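Local coordinates for protein haloacid dehalogenase-like hydrolase (Klebsiella pneumoniae subsp. pneumoniae, PDB 3PGV) that probably acts as a magnesium-dependent phosphatase of the Cof family within the haloacid dehalogenase-like hydrolases, with calcium occupying the metal site in this crystal, at residues N236-L241 with Q255-L260; H212-V217 with S242-G247; Q181-R186 with V191-S196. One frame throughout, in Å; residues are numbered along the deposited sequence.

Interaction 1. Residues N236-L241 with Q255-L260. With EDO (1,2-ethanediol), chain J.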
loop_
_atom_site.group_PDB
_atom_site.type_symbol
_atom_site.label_atom_id
_atom_site.label_comp_id
_atom_site.label_asym_id
_atom_site.label_seq_id
_atom_site.Cartn_x
_atom_site.Cartn_y
_atom_site.Cartn_z
ATOM N N ASN A 236 -2.335 -6.349 2.236
ATOM C CA ASN A 236 -2.085 -5.601 0.993
ATOM C C ASN A 236 -0.606 -5.716 0.529
ATOM O O ASN A 236 -0.253 -5.203 -0.544
ATOM C CB ASN A 236 -2.524 -4.143 1.127
ATOM C CG ASN A 236 -1.921 -3.406 2.317
ATOM O OD1 ASN A 236 -1.612 -3.987 3.360
ATOM N ND2 ASN A 236 -1.823 -2.106 2.207
ATOM N N ASP A 237 0.223 -6.500 1.280
ATOM C CA ASP A 237 1.622 -6.798 0.897
ATOM C C ASP A 237 1.781 -8.261 0.428
ATOM O O ASP A 237 2.851 -8.633 -0.041
ATOM C CB ASP A 237 2.576 -6.524 2.077
ATOM C CG ASP A 237 2.546 -5.095 2.564
ATOM O OD1 ASP A 237 2.659 -4.186 1.728
ATOM O OD2 ASP A 237 2.469 -4.888 3.799
ATOM N N ALA A 238 0.731 -9.095 0.620
ATOM C CA ALA A 238 0.778 -10.535 0.344
ATOM C C ALA A 238 1.262 -10.866 -1.085
ATOM O O ALA A 238 2.203 -11.657 -1.238
ATOM C CB ALA A 238 -0.581 -11.167 0.614
ATOM N N GLU A 239 0.673 -10.213 -2.124
ATOM C CA GLU A 239 1.094 -10.447 -3.522
ATOM C C GLU A 239 2.547 -10.007 -3.734
ATOM O O GLU A 239 3.338 -10.754 -4.302
ATOM C CB GLU A 239 0.157 -9.734 -4.538
ATOM C CG GLU A 239 -1.314 -10.125 -4.432
ATOM C CD GLU A 239 -2.118 -9.380 -3.372
ATOM O OE1 GLU A 239 -1.545 -8.494 -2.693
ATOM O OE2 GLU A 239 -3.329 -9.664 -3.241
HETATM N N MSE A 240 2.911 -8.829 -3.209
HETATM C CA MSE A 240 4.277 -8.298 -3.324
HETATM C C MSE A 240 5.301 -9.238 -2.713
HETATM O O MSE A 240 6.336 -9.500 -3.330
HETATM C CB MSE A 240 4.381 -6.896 -2.682
HETATM C CG MSE A 240 5.752 -6.259 -2.858
HETATM SE SE MSE A 240 5.873 -4.478 -2.149
HETATM C CE MSE A 240 5.595 -4.842 -0.292
ATOM N N LEU A 241 5.017 -9.751 -1.505
ATOM C CA LEU A 241 5.950 -10.613 -0.787
ATOM C C LEU A 241 6.111 -11.978 -1.427
ATOM O O LEU A 241 7.201 -12.541 -1.379
ATOM C CB LEU A 241 5.552 -10.749 0.700
ATOM C CG LEU A 241 5.523 -9.450 1.518
ATOM C CD1 LEU A 241 5.160 -9.734 2.969
ATOM C CD2 LEU A 241 6.847 -8.728 1.446
ATOM N N GLN A 255 -1.217 -11.699 11.725
ATOM C CA GLN A 255 -1.099 -13.155 11.767
ATOM C C GLN A 255 -1.675 -13.809 10.503
ATOM O O GLN A 255 -1.145 -14.823 10.041
ATOM C CB GLN A 255 -1.792 -13.713 13.035
ATOM C CG GLN A 255 -1.572 -15.217 13.266
ATOM C CD GLN A 255 -0.134 -15.534 13.559
ATOM O OE1 GLN A 255 0.497 -14.941 14.448
ATOM N NE2 GLN A 255 0.405 -16.505 12.852
ATOM N N ARG A 256 -2.735 -13.214 9.925
ATOM C CA ARG A 256 -3.357 -13.738 8.714
ATOM C C ARG A 256 -2.357 -13.763 7.545
ATOM O O ARG A 256 -2.397 -14.683 6.726
ATOM C CB ARG A 256 -4.617 -12.930 8.350
ATOM C CG ARG A 256 -5.355 -13.476 7.122
ATOM C CD ARG A 256 -6.681 -12.781 6.888
ATOM N NE ARG A 256 -7.154 -12.964 5.519
ATOM C CZ ARG A 256 -8.254 -12.401 5.034
ATOM N NH1 ARG A 256 -9.021 -11.652 5.811
ATOM N NH2 ARG A 256 -8.592 -12.579 3.765
ATOM N N LEU A 257 -1.444 -12.774 7.489
ATOM C CA LEU A 257 -0.394 -12.726 6.472
ATOM C C LEU A 257 0.617 -13.843 6.712
ATOM O O LEU A 257 1.019 -14.525 5.763
ATOM C CB LEU A 257 0.317 -11.327 6.468
ATOM C CG LEU A 257 1.557 -11.188 5.525
ATOM C CD1 LEU A 257 1.172 -11.448 4.035
ATOM C CD2 LEU A 257 2.210 -9.847 5.687
ATOM N N LYS A 258 1.016 -14.041 7.984
ATOM C CA LYS A 258 1.950 -15.114 8.360
ATOM C C LYS A 258 1.349 -16.491 8.038
ATOM O O LYS A 258 2.048 -17.356 7.506
ATOM C CB LYS A 258 2.317 -15.021 9.853
ATOM C CG LYS A 258 3.150 -13.788 10.197
ATOM C CD LYS A 258 3.323 -13.634 11.692
ATOM C CE LYS A 258 4.128 -12.410 12.054
ATOM N NZ LYS A 258 4.291 -12.286 13.533
ATOM N N ASP A 259 0.036 -16.671 8.320
ATOM C CA ASP A 259 -0.679 -17.922 8.078
ATOM C C ASP A 259 -0.842 -18.212 6.577
ATOM O O ASP A 259 -0.755 -19.372 6.166
ATOM C CB ASP A 259 -2.058 -17.897 8.760
ATOM C CG ASP A 259 -2.015 -17.872 10.281
ATOM O OD1 ASP A 259 -0.921 -18.114 10.853
ATOM O OD2 ASP A 259 -3.086 -17.651 10.902
ATOM N N LEU A 260 -1.117 -17.166 5.769
ATOM C CA LEU A 260 -1.287 -17.316 4.321
ATOM C C LEU A 260 0.036 -17.683 3.644
ATOM O O LEU A 260 0.044 -18.461 2.688
ATOM C CB LEU A 260 -1.857 -16.029 3.710
ATOM C CG LEU A 260 -2.234 -16.104 2.213
ATOM C CD1 LEU A 260 -3.442 -17.017 1.990
ATOM C CD2 LEU A 260 -2.490 -14.715 1.635
HETATM C C1 EDO J . -7.344 -9.418 8.278
HETATM O O1 EDO J . -8.096 -10.593 8.610
HETATM C C2 EDO J . -5.915 -9.578 8.764
HETATM O O2 EDO J . -5.171 -8.414 8.417
#

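Interaction 2. Residues H212-V217 with S242-G247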
loop_
_atom_site.group_PDB
_atom_site.type_symbol
_atom_site.label_atom_id
_atom_site.label_comp_id
_atom_site.label_asym_id
_atom_site.label_seq_id
_atom_site.Cartn_x
_atom_site.Cartn_y
_atom_site.Cartn_z
ATOM N N HIS A 212 1.873 -6.451 -8.268
ATOM C CA HIS A 212 1.739 -6.227 -9.709
ATOM C C HIS A 212 2.372 -4.902 -10.101
ATOM O O HIS A 212 2.996 -4.814 -11.162
ATOM C CB HIS A 212 0.269 -6.272 -10.146
ATOM C CG HIS A 212 -0.366 -7.615 -9.964
ATOM N ND1 HIS A 212 -0.942 -7.988 -8.756
ATOM C CD2 HIS A 212 -0.470 -8.650 -10.833
ATOM C CE1 HIS A 212 -1.379 -9.223 -8.933
ATOM N NE2 HIS A 212 -1.120 -9.664 -10.166
ATOM N N ALA A 213 2.274 -3.874 -9.211
ATOM C CA ALA A 213 2.915 -2.589 -9.459
ATOM C C ALA A 213 4.444 -2.709 -9.347
ATOM O O ALA A 213 5.166 -2.131 -10.172
ATOM C CB ALA A 213 2.398 -1.552 -8.494
ATOM N N LEU A 214 4.937 -3.547 -8.386
ATOM C CA LEU A 214 6.370 -3.811 -8.234
ATOM C C LEU A 214 6.929 -4.464 -9.480
ATOM O O LEU A 214 7.987 -4.054 -9.962
ATOM C CB LEU A 214 6.653 -4.688 -6.994
ATOM C CG LEU A 214 8.123 -5.123 -6.816
ATOM C CD1 LEU A 214 9.050 -3.912 -6.699
ATOM C CD2 LEU A 214 8.277 -6.056 -5.652
ATOM N N GLU A 215 6.202 -5.446 -10.039
ATOM C CA GLU A 215 6.609 -6.098 -11.285
ATOM C C GLU A 215 6.751 -5.062 -12.415
ATOM O O GLU A 215 7.743 -5.086 -13.146
ATOM C CB GLU A 215 5.609 -7.190 -11.678
ATOM C CG GLU A 215 5.992 -7.916 -12.962
ATOM C CD GLU A 215 5.199 -9.168 -13.270
ATOM O OE1 GLU A 215 3.980 -9.195 -12.977
ATOM O OE2 GLU A 215 5.782 -10.099 -13.870
ATOM N N ALA A 216 5.767 -4.131 -12.535
ATOM C CA ALA A 216 5.781 -3.079 -13.563
ATOM C C ALA A 216 6.972 -2.124 -13.362
ATOM O O ALA A 216 7.682 -1.810 -14.321
ATOM C CB ALA A 216 4.473 -2.300 -13.529
ATOM N N VAL A 217 7.228 -1.727 -12.102
ATOM C CA VAL A 217 8.332 -0.831 -11.762
ATOM C C VAL A 217 9.683 -1.502 -12.016
ATOM O O VAL A 217 10.559 -0.892 -12.634
ATOM C CB VAL A 217 8.207 -0.286 -10.316
ATOM C CG1 VAL A 217 9.479 0.432 -9.890
ATOM C CG2 VAL A 217 6.999 0.633 -10.184
ATOM N N SER A 242 5.039 -12.519 -2.028
ATOM C CA SER A 242 5.108 -13.836 -2.671
ATOM C C SER A 242 5.594 -13.764 -4.127
ATOM O O SER A 242 6.221 -14.708 -4.598
ATOM C CB SER A 242 3.769 -14.562 -2.579
ATOM O OG SER A 242 2.704 -13.757 -3.059
HETATM N N MSE A 243 5.333 -12.637 -4.827
HETATM C CA MSE A 243 5.792 -12.461 -6.234
HETATM C C MSE A 243 7.277 -12.078 -6.317
HETATM O O MSE A 243 7.916 -12.362 -7.306
HETATM C CB MSE A 243 4.945 -11.418 -6.967
HETATM C CG MSE A 243 3.519 -11.861 -7.210
HETATM SE SE MSE A 243 2.385 -10.388 -7.771
HETATM C CE MSE A 243 3.107 -10.083 -9.562
ATOM N N ALA A 244 7.792 -11.364 -5.309
ATOM C CA ALA A 244 9.192 -10.939 -5.290
ATOM C C ALA A 244 10.112 -12.144 -5.226
ATOM O O ALA A 244 9.709 -13.198 -4.730
ATOM C CB ALA A 244 9.441 -10.037 -4.094
ATOM N N GLY A 245 11.344 -11.990 -5.729
ATOM C CA GLY A 245 12.358 -13.044 -5.658
ATOM C C GLY A 245 12.583 -13.496 -4.223
ATOM O O GLY A 245 12.677 -14.696 -3.951
ATOM N N LYS A 246 12.560 -12.525 -3.280
ATOM C CA LYS A 246 12.681 -12.759 -1.843
ATOM C C LYS A 246 11.671 -11.864 -1.084
ATOM O O LYS A 246 11.654 -10.645 -1.277
ATOM C CB LYS A 246 14.121 -12.470 -1.371
ATOM C CG LYS A 246 14.312 -12.470 0.148
ATOM C CD LYS A 246 14.159 -13.853 0.772
ATOM C CE LYS A 246 14.341 -13.789 2.267
ATOM N NZ LYS A 246 14.123 -15.104 2.905
ATOM N N GLY A 247 10.825 -12.486 -0.271
ATOM C CA GLY A 247 9.842 -11.776 0.541
ATOM C C GLY A 247 10.077 -11.947 2.032
ATOM O O GLY A 247 10.255 -13.069 2.507
#

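Interaction 3. Residues Q181-R186 with V191-S196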
loop_
_atom_site.group_PDB
_atom_site.type_symbol
_atom_site.label_atom_id
_atom_site.label_comp_id
_atom_site.label_asym_id
_atom_site.label_seq_id
_atom_site.Cartn_x
_atom_site.Cartn_y
_atom_site.Cartn_z
ATOM N N GLN A 181 -15.939 -11.237 2.024
ATOM C CA GLN A 181 -16.434 -12.409 1.328
ATOM C C GLN A 181 -17.451 -12.072 0.273
ATOM O O GLN A 181 -17.416 -12.659 -0.798
ATOM C CB GLN A 181 -17.030 -13.428 2.329
ATOM C CG GLN A 181 -16.071 -14.529 2.703
ATOM C CD GLN A 181 -15.854 -15.519 1.566
ATOM O OE1 GLN A 181 -14.745 -16.007 1.347
ATOM N NE2 GLN A 181 -16.910 -15.826 0.815
ATOM N N ALA A 182 -18.436 -11.216 0.603
ATOM C CA ALA A 182 -19.520 -10.887 -0.333
ATOM C C ALA A 182 -18.996 -10.185 -1.584
ATOM O O ALA A 182 -19.455 -10.475 -2.685
ATOM C CB ALA A 182 -20.565 -10.023 0.356
HETATM N N MSE A 183 -18.000 -9.285 -1.421
HETATM C CA MSE A 183 -17.443 -8.545 -2.546
HETATM C C MSE A 183 -16.605 -9.424 -3.437
HETATM O O MSE A 183 -16.753 -9.360 -4.648
HETATM C CB MSE A 183 -16.664 -7.310 -2.066
HETATM C CG MSE A 183 -17.566 -6.271 -1.371
HETATM SE SE MSE A 183 -16.654 -4.639 -0.935
HETATM C CE MSE A 183 -15.246 -5.369 0.208
ATOM N N ASN A 184 -15.792 -10.339 -2.840
ATOM C CA ASN A 184 -15.019 -11.324 -3.622
ATOM C C ASN A 184 -15.933 -12.231 -4.425
ATOM O O ASN A 184 -15.684 -12.465 -5.612
ATOM C CB ASN A 184 -14.071 -12.156 -2.716
ATOM C CG ASN A 184 -12.816 -11.395 -2.303
ATOM O OD1 ASN A 184 -12.301 -10.542 -3.045
ATOM N ND2 ASN A 184 -12.238 -11.755 -1.156
ATOM N N ALA A 185 -17.033 -12.682 -3.818
ATOM C CA ALA A 185 -17.993 -13.542 -4.527
ATOM C C ALA A 185 -18.738 -12.751 -5.617
ATOM O O ALA A 185 -19.044 -13.301 -6.671
ATOM C CB ALA A 185 -18.988 -14.149 -3.538
ATOM N N ARG A 186 -19.020 -11.459 -5.356
ATOM C CA ARG A 186 -19.757 -10.602 -6.284
ATOM C C ARG A 186 -18.968 -10.266 -7.565
ATOM O O ARG A 186 -19.538 -10.306 -8.656
ATOM C CB ARG A 186 -20.216 -9.317 -5.575
ATOM C CG ARG A 186 -20.985 -8.364 -6.466
ATOM C CD ARG A 186 -21.616 -7.258 -5.669
ATOM N NE ARG A 186 -22.273 -6.302 -6.549
ATOM C CZ ARG A 186 -23.162 -5.409 -6.142
ATOM N NH1 ARG A 186 -23.533 -5.366 -4.869
ATOM N NH2 ARG A 186 -23.710 -4.570 -7.008
ATOM N N VAL A 191 -11.961 -7.397 -9.062
ATOM C CA VAL A 191 -11.526 -6.603 -7.902
ATOM C C VAL A 191 -10.363 -7.271 -7.187
ATOM O O VAL A 191 -10.201 -8.494 -7.255
ATOM C CB VAL A 191 -12.698 -6.306 -6.884
ATOM C CG1 VAL A 191 -13.752 -5.392 -7.492
ATOM C CG2 VAL A 191 -13.330 -7.607 -6.352
ATOM N N ASN A 192 -9.579 -6.476 -6.470
ATOM C CA ASN A 192 -8.634 -6.964 -5.507
ATOM C C ASN A 192 -9.072 -6.432 -4.144
ATOM O O ASN A 192 -9.012 -5.212 -3.900
ATOM C CB ASN A 192 -7.208 -6.513 -5.821
ATOM C CG ASN A 192 -6.224 -6.848 -4.690
ATOM O OD1 ASN A 192 -6.433 -7.784 -3.892
ATOM N ND2 ASN A 192 -5.160 -6.075 -4.577
ATOM N N VAL A 193 -9.624 -7.320 -3.300
ATOM C CA VAL A 193 -10.067 -6.946 -1.968
ATOM C C VAL A 193 -8.980 -7.297 -0.956
ATOM O O VAL A 193 -8.552 -8.449 -0.884
ATOM C CB VAL A 193 -11.435 -7.605 -1.618
ATOM C CG1 VAL A 193 -11.907 -7.189 -0.228
ATOM C CG2 VAL A 193 -12.486 -7.263 -2.664
ATOM N N SER A 194 -8.499 -6.301 -0.202
ATOM C CA SER A 194 -7.477 -6.544 0.822
ATOM C C SER A 194 -7.698 -5.715 2.059
ATOM O O SER A 194 -7.944 -4.510 1.955
ATOM C CB SER A 194 -6.079 -6.257 0.271
ATOM O OG SER A 194 -5.708 -7.171 -0.744
ATOM N N PHE A 195 -7.468 -6.315 3.244
ATOM C CA PHE A 195 -7.369 -5.538 4.478
ATOM C C PHE A 195 -5.990 -4.864 4.507
ATOM O O PHE A 195 -5.024 -5.443 4.026
ATOM C CB PHE A 195 -7.496 -6.452 5.717
ATOM C CG PHE A 195 -8.904 -6.799 6.128
ATOM C CD1 PHE A 195 -9.621 -5.969 6.985
ATOM C CD2 PHE A 195 -9.478 -8.004 5.747
ATOM C CE1 PHE A 195 -10.898 -6.309 7.398
ATOM C CE2 PHE A 195 -10.759 -8.340 6.160
ATOM C CZ PHE A 195 -11.463 -7.493 6.981
ATOM N N SER A 196 -5.893 -3.676 5.083
ATOM C CA SER A 196 -4.597 -3.079 5.397
ATOM C C SER A 196 -4.415 -3.238 6.915
ATOM O O SER A 196 -3.784 -4.203 7.348
ATOM C CB SER A 196 -4.545 -1.610 4.965
ATOM O OG SER A 196 -5.642 -0.869 5.469
HETATM O O HOH W 1 -9.837 -10.885 0.095
HETATM O O HOH W 2 -9.191 -10.417 -3.523
#

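Interaction 1. Residues N236-L241 with Q255-L260
The guanidinium of Arg256, next in sequence to the Leu257 that packs on Ala238, takes a 1,2-ethanediol, probably from the crystallisation liquor, at its edge, while NH2 forms a salt bridge with Glu180 OE2: NH1 donates to EDO O1 in the guanidinium plane at 3.1 Å, with an N-H...O angle of 162°. On the same helix, the amide of Gln255 bonds within its own plane to Asp259, whose OD1 is approached from 41° above the carboxylate plane. Between the two segments the contact is wholly apolar. Leu257 holds CG anti to its backbone N (chi1 174°), which spreads its two methyls over the facing helix turn: CD1 sits 3.8 Å from Ala238 CA and 3.9 Å from Ala238 CB, while CD2 meets Leu241 CD1 at 4.0 Å, the two leucines crossing at about a right angle. One turn on, Leu260 CD2 reaches Ala238 CB at 4.2 Å. Just before Ala238, Asp237 accepts the backbone N-H groups of Asp233 and Gly234 through OD2 and forms a salt bridge to Lys210 through OD1, which ties it to the loop of Asp233, a calcium ligand. Helices 238-243 and 255-260 pack together beside strand 246-249, where Leu241 and Leu257 both touch Ile249.

Interaction 2. Residues H212-V217 with S242-G247
Met243, a selenomethionine in the last turn of helix 238-243, reaches across to the ring of His212 on helix 210-220. Its SE lies over the middle of one ring face, 4.2 Å from the centroid and only 11° off the normal, a sulfur-aromatic type of contact made here by selenium. A bend at the end of the chain (chi3 70°) keeps the terminal methyl close to the same face, so CE adds a CH-pi contact at 4.2 Å from the centroid. The same methyl also meets Glu215 OE1, one turn further along helix 210-220, at 3.6 Å, in a direction roughly at right angles to the ring contact. A hydrogen bond between His212 ND1 and Ser209 OG fixes the rotation of the ring. Ala244 follows, where the chain abandons helical geometry (psi 154°); its CB rests 4.4 Å from Leu214 CD2, a looser apolar touch on the sheet-facing side, with Cys228 and Ala230 beneath. Beyond it, the backbone of Gly245 bonds to Leu225 and that of Lys246 to Cys228 and Ala230, starting strand 246-249 alongside strand 228-232. Strand 228-232, helix 238-243 and strand 246-249 make a beta-alpha-beta crossover, and its helix packed against the preceding helix 210-220 is the arrangement of the Rossmann-like core of haloacid dehalogenase hydrolases.

Interaction 3. Residues Q181-R186 with V191-S196
Asn184 crosses Val193 at a slant and can be followed outward from its backbone. Its CB leaves helix 173-187 across the line to strand 191-195, and the first torsion (chi1 -77°), with CG anti to the carbonyl carbon, swings the amide round to the strand. There CG comes 4.1 Å from Val193 CB. OD1 goes further and comes within 3.3 Å of Val193 CG2, a polar atom beside a methyl. The same oxygen probably receives a proton from a water that in turn accepts from Val193 N at 3.1 Å. At the other branch of the tip, ND2 donates to a second water at 2.8 Å, and this one donates to Val193 O at 2.9 Å. Through the two waters a single amide probably serves both backbone polar groups of Val193. This fits an edge strand: its neighbours Asn192 and Ser194 make the backbone bonds to strand 200-205, whereas Val193 N and O turn to the solvent side. The other valine methyl, CG1, meets Met183 CE at 3.8 Å, the two side chains at about a right angle, and Val191 CG2 lies near Met183 O. The segment 181-186 runs nearly antiparallel to strand 191-195, at 165°, with the axes 8.9 Å apart. Helix 173-187 links strands 163-169 and 191-195, which are parallel to each other with strand 200-205 between them, and Met183 touches Leu201 and Val203 of that strand and Leu110 of helix 104-110, so it packs between helix and sheet.

Overall arrangement
Interactions 1 and 2 share helix 238-243, their centres 13 Å apart: one side of the helix packs on 255-260, another on 210-220, and Met240 CG joins the two contacts at 3.8 Å from Leu214 CD2. Interaction 1 lies nearest the metal site of Asp27, Asp29 and Asp233, with the Leu257 side chain about 8 Å from the calcium. Interaction 3 belongs to the other sheet, consistent with the cap of Cof-type phosphatases, yet meets interaction 1 where Arg256 NH1 lies 3.7 Å from Phe195 CD2 and Asn236 OD1 3.7 Å from Ser196 CA. At this junction Asn236 ND2 also bonds a bound buffer molecule. Interactions 2 and 3 do not touch, their centres about 21 Å apart.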